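Local coordinates for neuraminidase (Influenza A virus, PDB 4GDI), which forms a tetrameric six-bladed beta-propeller head and may remove terminal sialic acids, although its putative active site has diverged, at residues A[210-215]-A[222-227]. Sequence-based numbering, arbitrary orientation.
Sequences KCTGTN and RPLLRF. With CA (calcium ion), chain R.
Cys211 and Leu225 form a hydrogen-bonded antiparallel pair. Cys211 N donates to Leu225 O at 2.8 Å, and Leu225 N returns a bond to Cys211 O at 2.9 Å. Gly213 N reaches Pro223 O at 2.9 Å. All three bonds are nearly straight, with N-H...O angles of 167-174°. The alternate residues Lys210 and Thr212 bond their backbones to strand 200-205, Leu224 and Arg226 theirs to strand 233-236. Cys211 SG, anti to the carbonyl carbon (chi1 -55°) and in a disulfide to Cys202, meets the edge of the Phe227 ring, 3.9 Å from CE2. On the other face, Leu224 CD2 lies against Thr212 OG1 and CG2. Lys210 and Arg226 touch through their CG atoms, 4.2 Å apart. The extended Arg222 chain crosses Thr212 CG2 and brings NH1 to 2.9 Å from Thr214 OG1. Polar ends find partners outside: Lys210 NZ salt-bridges Glu274, Arg226 Asp273 and Glu301; Thr212 OG1 pairs with Ile271, Thr214 OG1 and Arg222 NH2 with Ile267, Asn215 OD1 with Trp217 N. Asn215 O binds the calcium ion at 2.3 Å, with a water, Asp219, Asp245, Gly263 and Gly265. This is the central beta hairpin of a four-stranded antiparallel propeller blade, as in influenza neuraminidases, with calcium bound at its connecting loop.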
ATOM      1  N   LYS A 210     -29.702  14.751  14.510  1.00 17.87           N
ATOM      2  CA  LYS A 210     -30.894  13.940  14.468  1.00 22.31           C
ATOM      3  C   LYS A 210     -30.490  12.480  14.414  1.00 19.94           C
ATOM      4  O   LYS A 210     -29.651  12.106  13.589  1.00 21.95           O
ATOM      5  CB  LYS A 210     -31.707  14.319  13.234  1.00 24.20           C
ATOM      6  CG  LYS A 210     -32.284  15.727  13.344  1.00 33.52           C
ATOM      7  CD  LYS A 210     -33.041  16.116  12.113  1.00 42.37           C
ATOM      8  CE  LYS A 210     -33.333  17.611  12.096  1.00 40.68           C
ATOM      9  NZ  LYS A 210     -33.965  17.953  10.798  1.00 40.29           N
ATOM     10  N   CYS A 211     -31.077  11.662  15.291  1.00 22.91           N
ATOM     11  CA  CYS A 211     -30.700  10.258  15.406  1.00 19.94           C
ATOM     12  C   CYS A 211     -31.937   9.358  15.391  1.00 19.16           C
ATOM     13  O   CYS A 211     -33.001   9.729  15.888  1.00 27.06           O
ATOM     14  CB  CYS A 211     -29.976  10.002  16.726  1.00 25.13           C
ATOM     15  SG  CYS A 211     -28.553  11.008  17.046  1.00 26.84           S
ATOM     16  N   THR A 212     -31.787   8.171  14.836  1.00 19.40           N
ATOM     17  CA  THR A 212     -32.827   7.172  14.917  1.00 17.69           C
ATOM     18  C   THR A 212     -32.348   6.092  15.848  1.00 21.78           C
ATOM     19  O   THR A 212     -31.192   5.672  15.773  1.00 21.71           O
ATOM     20  CB  THR A 212     -33.138   6.521  13.581  1.00 22.55           C
ATOM     21  OG1 THR A 212     -33.519   7.521  12.643  1.00 24.74           O
ATOM     22  CG2 THR A 212     -34.316   5.515  13.752  1.00 16.21           C
ATOM     23  N   GLY A 213     -33.234   5.674  16.742  1.00 18.95           N
ATOM     24  CA  GLY A 213     -32.952   4.604  17.680  1.00 24.07           C
ATOM     25  C   GLY A 213     -33.590   3.278  17.301  1.00 31.53           C
ATOM     26  O   GLY A 213     -34.337   3.173  16.321  1.00 23.41           O
ATOM     27  N   THR A 214     -33.255   2.252  18.074  1.00 24.55           N
ATOM     28  CA  THR A 214     -33.899   0.950  17.966  1.00 20.95           C
ATOM     29  C   THR A 214     -34.400   0.601  19.359  1.00 24.42           C
ATOM     30  O   THR A 214     -33.629   0.593  20.317  1.00 23.39           O
ATOM     31  CB  THR A 214     -32.930  -0.106  17.470  1.00 20.00           C
ATOM     32  OG1 THR A 214     -32.554   0.183  16.121  1.00 22.38           O
ATOM     33  CG2 THR A 214     -33.573  -1.534  17.523  1.00 22.31           C
ATOM     34  N   ASN A 215     -35.703   0.380  19.485  1.00 23.24           N
ATOM     35  CA  ASN A 215     -36.295   0.010  20.765  1.00 21.35           C
ATOM     36  C   ASN A 215     -36.397  -1.510  20.850  1.00 25.94           C
ATOM     37  O   ASN A 215     -37.209  -2.117  20.166  1.00 27.44           O
ATOM     38  CB  ASN A 215     -37.681   0.651  20.930  1.00 20.51           C
ATOM     39  CG  ASN A 215     -38.272   0.440  22.318  1.00 25.17           C
ATOM     40  OD1 ASN A 215     -38.023  -0.574  22.969  1.00 25.08           O
ATOM     41  ND2 ASN A 215     -39.063   1.399  22.769  1.00 26.86           N
ATOM     42  N   ARG A 222     -39.531   3.074  15.359  1.00 22.76           N
ATOM     43  CA  ARG A 222     -38.214   3.514  15.830  1.00 18.97           C
ATOM     44  C   ARG A 222     -38.370   4.879  16.457  1.00 24.36           C
ATOM     45  O   ARG A 222     -38.872   5.791  15.814  1.00 22.97           O
ATOM     46  CB  ARG A 222     -37.226   3.583  14.674  1.00 26.38           C
ATOM     47  CG  ARG A 222     -37.026   2.258  13.978  1.00 26.69           C
ATOM     48  CD  ARG A 222     -36.002   2.384  12.873  1.00 26.47           C
ATOM     49  NE  ARG A 222     -35.714   1.117  12.217  1.00 27.06           N
ATOM     50  CZ  ARG A 222     -34.931   0.171  12.733  1.00 25.36           C
ATOM     51  NH1 ARG A 222     -34.385   0.341  13.925  1.00 22.74           N
ATOM     52  NH2 ARG A 222     -34.704  -0.953  12.057  1.00 24.24           N
ATOM     53  N   PRO A 223     -37.976   5.014  17.728  1.00 23.95           N
ATOM     54  CA  PRO A 223     -37.972   6.337  18.358  1.00 23.93           C
ATOM     55  C   PRO A 223     -36.922   7.247  17.716  1.00 23.51           C
ATOM     56  O   PRO A 223     -35.890   6.779  17.209  1.00 25.27           O
ATOM     57  CB  PRO A 223     -37.599   6.037  19.810  1.00 26.27           C
ATOM     58  CG  PRO A 223     -36.794   4.780  19.736  1.00 28.10           C
ATOM     59  CD  PRO A 223     -37.361   3.981  18.584  1.00 21.30           C
ATOM     60  N   LEU A 224     -37.184   8.542  17.747  1.00 25.67           N
ATOM     61  CA  LEU A 224     -36.300   9.520  17.125  1.00 22.20           C
ATOM     62  C   LEU A 224     -35.819  10.547  18.113  1.00 23.32           C
ATOM     63  O   LEU A 224     -36.554  10.975  19.005  1.00 23.75           O
ATOM     64  CB  LEU A 224     -37.030  10.241  15.998  1.00 25.40           C
ATOM     65  CG  LEU A 224     -37.547   9.297  14.923  1.00 29.53           C
ATOM     66  CD1 LEU A 224     -38.425  10.041  13.948  1.00 32.69           C
ATOM     67  CD2 LEU A 224     -36.369   8.637  14.197  1.00 25.96           C
ATOM     68  N   LEU A 225     -34.575  10.968  17.939  1.00 22.63           N
ATOM     69  CA  LEU A 225     -34.005  11.963  18.823  1.00 21.46           C
ATOM     70  C   LEU A 225     -33.555  13.158  17.987  1.00 23.44           C
ATOM     71  O   LEU A 225     -32.953  12.989  16.933  1.00 19.62           O
ATOM     72  CB  LEU A 225     -32.834  11.360  19.595  1.00 23.62           C
ATOM     73  CG  LEU A 225     -31.947  12.306  20.401  1.00 21.99           C
ATOM     74  CD1 LEU A 225     -32.654  12.877  21.619  1.00 21.73           C
ATOM     75  CD2 LEU A 225     -30.662  11.567  20.798  1.00 27.79           C
ATOM     76  N   ARG A 226     -33.879  14.356  18.458  1.00 20.39           N
ATOM     77  CA  ARG A 226     -33.394  15.589  17.853  1.00 21.68           C
ATOM     78  C   ARG A 226     -32.745  16.374  18.962  1.00 21.22           C
ATOM     79  O   ARG A 226     -33.356  16.568  20.016  1.00 25.00           O
ATOM     80  CB  ARG A 226     -34.554  16.417  17.294  1.00 21.71           C
ATOM     81  CG  ARG A 226     -35.356  15.716  16.203  1.00 28.22           C
ATOM     82  CD  ARG A 226     -36.776  16.252  16.160  1.00 27.72           C
ATOM     83  NE  ARG A 226     -37.569  15.609  15.118  1.00 26.32           N
ATOM     84  CZ  ARG A 226     -38.871  15.798  14.955  1.00 29.70           C
ATOM     85  NH1 ARG A 226     -39.541  16.592  15.782  1.00 26.66           N
ATOM     86  NH2 ARG A 226     -39.505  15.191  13.966  1.00 30.32           N
ATOM     87  N   PHE A 227     -31.514  16.820  18.753  1.00 24.29           N
ATOM     88  CA  PHE A 227     -30.855  17.619  19.769  1.00 27.48           C
ATOM     89  C   PHE A 227     -29.924  18.668  19.185  1.00 30.28           C
ATOM     90  O   PHE A 227     -29.578  18.610  18.011  1.00 27.62           O
ATOM     91  CB  PHE A 227     -30.166  16.726  20.815  1.00 26.80           C
ATOM     92  CG  PHE A 227     -28.935  15.994  20.334  1.00 24.42           C
ATOM     93  CD1 PHE A 227     -27.676  16.557  20.478  1.00 17.65           C
ATOM     94  CD2 PHE A 227     -29.025  14.699  19.830  1.00 25.07           C
ATOM     95  CE1 PHE A 227     -26.538  15.872  20.086  1.00 17.95           C
ATOM     96  CE2 PHE A 227     -27.888  14.004  19.444  1.00 26.80           C
ATOM     97  CZ  PHE A 227     -26.641  14.589  19.574  1.00 22.33           C
TER
HETATM   98 CA    CA R 509     -38.321  -3.318  18.579  1.00 25.49          CA
HETATM   99  O   HOH W   1     -39.607  -4.783  17.142  1.00 26.33           O